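Local structure of endo-beta-N-acetylglucosaminidase F1 (Bacteroides thetaiotaomicron VPI-5482, 6TCV) at residues Pro215-Asn220 against Arg270-Tyr275. The protein probably hydrolyses high-mannose N-glycans within their chitobiose core, as an endo-beta-N-acetylglucosaminidase of a human gut bacterium. The protein carries 2 engineered substitutions. Numbering follows the deposited sequence.
Sequences PRVQCN and REVAQY. With MAN (alpha-D-mannopyranose), chain B; MAN (alpha-D-mannopyranose), chain C.
E271 carries CG opposite its backbone N and then runs extended toward strand 214-218, while V217, with CG1 likewise trans to N (chi1 175°), sets that methyl over the Y275 ring. In what the run of parallel strands and intervening helices identifies as a beta/alpha barrel, 214-218 is a hairpin partner, antiparallel to 198-209; the axes of strand 215-218 and helix 270-275 approach to 8.7 Å at 25°. One direct hydrogen bond joins the segments: V217 N donates to E271 OE2 at 2.9 Å, nearly straight but from above the carboxylate plane. V217 CG1 makes a CH-pi contact over a face of Y275, 3.9 Å from the ring centroid and 19° off its normal, and CG2 meets V272 CG2 at 4.1 Å; C219 SG approaches Y275 CE2 obliquely, at 3.9 Å. One water donates to P215 O and E271 OE1; another accepts from Y275 OH and donates to V217 O and E271 OE2. Were E271 an alanine, V217 N would probably lose its acceptor and both waters their carboxylate partner. R216 NE donates a nearly straight hydrogen bond forward to V217 O (3.0 Å), from above the carbonyl plane. Beyond the strand, N220 caps helix 221-228 through OD1, and its ND2 donates to O3 of the chain C mannose at 3.0 Å.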
loop_
_atom_site.group_PDB
_atom_site.type_symbol
_atom_site.label_atom_id
_atom_site.label_comp_id
_atom_site.label_asym_id
_atom_site.label_seq_id
_atom_site.Cartn_x
_atom_site.Cartn_y
_atom_site.Cartn_z
ATOM N N PRO A 215 -5.090 18.254 14.491
ATOM C CA PRO A 215 -4.398 17.980 13.231
ATOM C C PRO A 215 -5.387 17.677 12.117
ATOM O O PRO A 215 -6.486 17.199 12.353
ATOM C CB PRO A 215 -3.576 16.713 13.559
ATOM C CG PRO A 215 -3.524 16.687 15.098
ATOM C CD PRO A 215 -4.772 17.258 15.544
ATOM N N ARG A 216 -4.974 17.917 10.875
ATOM C CA ARG A 216 -5.774 17.536 9.714
ATOM C C ARG A 216 -4.842 17.131 8.581
ATOM O O ARG A 216 -3.651 17.471 8.555
ATOM C CB ARG A 216 -6.606 18.733 9.242
ATOM C CG ARG A 216 -5.794 19.909 8.651
ATOM C CD ARG A 216 -6.572 21.018 7.838
ATOM N NE ARG A 216 -7.388 20.485 6.771
ATOM C CZ ARG A 216 -8.558 20.941 6.394
ATOM N NH1 ARG A 216 -9.092 21.986 7.010
ATOM N NH2 ARG A 216 -9.190 20.367 5.378
ATOM N N VAL A 217 -5.428 16.407 7.629
ATOM C CA VAL A 217 -4.824 16.264 6.310
ATOM C C VAL A 217 -4.999 17.605 5.619
ATOM O O VAL A 217 -6.122 18.131 5.492
ATOM C CB VAL A 217 -5.535 15.157 5.531
ATOM C CG1 VAL A 217 -5.017 15.046 4.103
ATOM C CG2 VAL A 217 -5.398 13.841 6.242
ATOM N N GLN A 218 -3.895 18.165 5.150
ATOM C CA GLN A 218 -3.887 19.428 4.447
ATOM C C GLN A 218 -3.297 19.172 3.076
ATOM O O GLN A 218 -2.135 18.753 2.958
ATOM C CB GLN A 218 -3.053 20.451 5.239
ATOM C CG GLN A 218 -2.979 21.825 4.544
ATOM C CD GLN A 218 -2.156 22.859 5.308
ATOM O OE1 GLN A 218 -2.540 23.254 6.407
ATOM N NE2 GLN A 218 -1.078 23.329 4.716
ATOM N N CYS A 219 -4.049 19.513 2.042
ATOM C CA CYS A 219 -3.662 19.225 0.664
ATOM C C CYS A 219 -3.319 20.542 0.001
ATOM O O CYS A 219 -4.131 21.477 -0.045
ATOM C CB CYS A 219 -4.839 18.577 -0.077
ATOM S SG CYS A 219 -5.183 16.899 0.524
ATOM N N ASN A 220 -2.111 20.628 -0.533
ATOM C CA ASN A 220 -1.697 21.783 -1.312
ATOM C C ASN A 220 -2.486 21.825 -2.611
ATOM O O ASN A 220 -3.209 20.880 -2.959
ATOM C CB ASN A 220 -0.176 21.833 -1.490
ATOM C CG ASN A 220 0.337 20.799 -2.447
ATOM O OD1 ASN A 220 -0.200 20.618 -3.550
ATOM N ND2 ASN A 220 1.486 20.212 -2.118
ATOM N N ARG A 270 -8.359 7.841 11.166
ATOM C CA ARG A 270 -9.721 7.768 10.654
ATOM C C ARG A 270 -9.955 8.807 9.561
ATOM O O ARG A 270 -10.666 8.533 8.597
ATOM C CB ARG A 270 -10.716 7.849 11.824
ATOM C CG ARG A 270 -10.563 6.592 12.683
ATOM C CD ARG A 270 -11.106 6.697 14.081
ATOM N NE ARG A 270 -10.526 5.556 14.834
ATOM C CZ ARG A 270 -10.772 5.278 16.096
ATOM N NH1 ARG A 270 -11.600 6.038 16.770
ATOM N NH2 ARG A 270 -10.200 4.231 16.687
ATOM N N GLU A 271 -9.298 9.974 9.663
ATOM C CA GLU A 271 -9.369 10.970 8.586
ATOM C C GLU A 271 -8.663 10.487 7.325
ATOM O O GLU A 271 -9.190 10.651 6.211
ATOM C CB GLU A 271 -8.789 12.290 9.095
ATOM C CG GLU A 271 -8.987 13.418 8.122
ATOM C CD GLU A 271 -8.749 14.758 8.729
ATOM O OE1 GLU A 271 -9.338 15.021 9.829
ATOM O OE2 GLU A 271 -8.186 15.648 8.062
ATOM N N VAL A 272 -7.483 9.882 7.489
ATOM C CA VAL A 272 -6.789 9.327 6.339
ATOM C C VAL A 272 -7.644 8.255 5.665
ATOM O O VAL A 272 -7.753 8.226 4.431
ATOM C CB VAL A 272 -5.425 8.788 6.773
ATOM C CG1 VAL A 272 -4.774 7.919 5.682
ATOM C CG2 VAL A 272 -4.494 9.920 7.158
ATOM N N ALA A 273 -8.249 7.349 6.437
ATOM C CA ALA A 273 -9.096 6.334 5.852
ATOM C C ALA A 273 -10.251 6.972 5.119
ATOM O O ALA A 273 -10.698 6.463 4.084
ATOM C CB ALA A 273 -9.570 5.362 6.935
ATOM N N GLN A 274 -10.829 8.057 5.674
ATOM C CA GLN A 274 -11.947 8.722 5.011
ATOM C C GLN A 274 -11.508 9.282 3.672
ATOM O O GLN A 274 -12.259 9.185 2.693
ATOM C CB GLN A 274 -12.462 9.834 5.936
ATOM C CG GLN A 274 -13.753 10.452 5.436
ATOM C CD GLN A 274 -13.582 11.502 4.398
ATOM O OE1 GLN A 274 -12.632 12.261 4.438
ATOM N NE2 GLN A 274 -14.539 11.572 3.460
ATOM N N TYR A 275 -10.322 9.871 3.610
ATOM C CA TYR A 275 -9.800 10.342 2.313
ATOM C C TYR A 275 -9.690 9.184 1.321
ATOM O O TYR A 275 -10.052 9.311 0.149
ATOM C CB TYR A 275 -8.412 11.013 2.467
ATOM C CG TYR A 275 -8.459 12.494 2.677
ATOM C CD1 TYR A 275 -8.807 13.020 3.892
ATOM C CD2 TYR A 275 -8.104 13.363 1.640
ATOM C CE1 TYR A 275 -8.871 14.400 4.084
ATOM C CE2 TYR A 275 -8.150 14.704 1.816
ATOM C CZ TYR A 275 -8.518 15.205 3.031
ATOM O OH TYR A 275 -8.574 16.591 3.248
HETATM C C1 MAN B . 3.680 22.895 -1.576
HETATM C C2 MAN B . 3.171 23.141 -2.990
HETATM C C3 MAN B . 4.307 23.613 -3.894
HETATM C C4 MAN B . 4.998 24.819 -3.278
HETATM C C5 MAN B . 5.488 24.421 -1.890
HETATM C C6 MAN B . 6.132 25.561 -1.148
HETATM O O2 MAN B . 2.108 24.104 -2.929
HETATM O O3 MAN B . 3.774 23.894 -5.176
HETATM O O4 MAN B . 6.125 25.208 -4.060
HETATM O O5 MAN B . 4.363 24.030 -1.096
HETATM O O6 MAN B . 6.714 25.080 0.083
HETATM C C1 MAN C . 6.501 21.011 -0.455
HETATM C C2 MAN C . 5.043 21.413 -0.275
HETATM C C3 MAN C . 4.306 20.274 0.409
HETATM C C4 MAN C . 4.485 18.958 -0.338
HETATM C C5 MAN C . 5.961 18.661 -0.584
HETATM C C6 MAN C . 6.180 17.506 -1.541
HETATM O O2 MAN C . 4.508 21.736 -1.579
HETATM O O3 MAN C . 2.911 20.577 0.449
HETATM O O4 MAN C . 3.991 17.883 0.458
HETATM O O5 MAN C . 6.588 19.812 -1.200
HETATM O O6 MAN C . 7.589 17.324 -1.779
HETATM O O HOH W 1 -9.034 17.261 11.108
HETATM O O HOH W 2 -8.864 17.411 5.599
#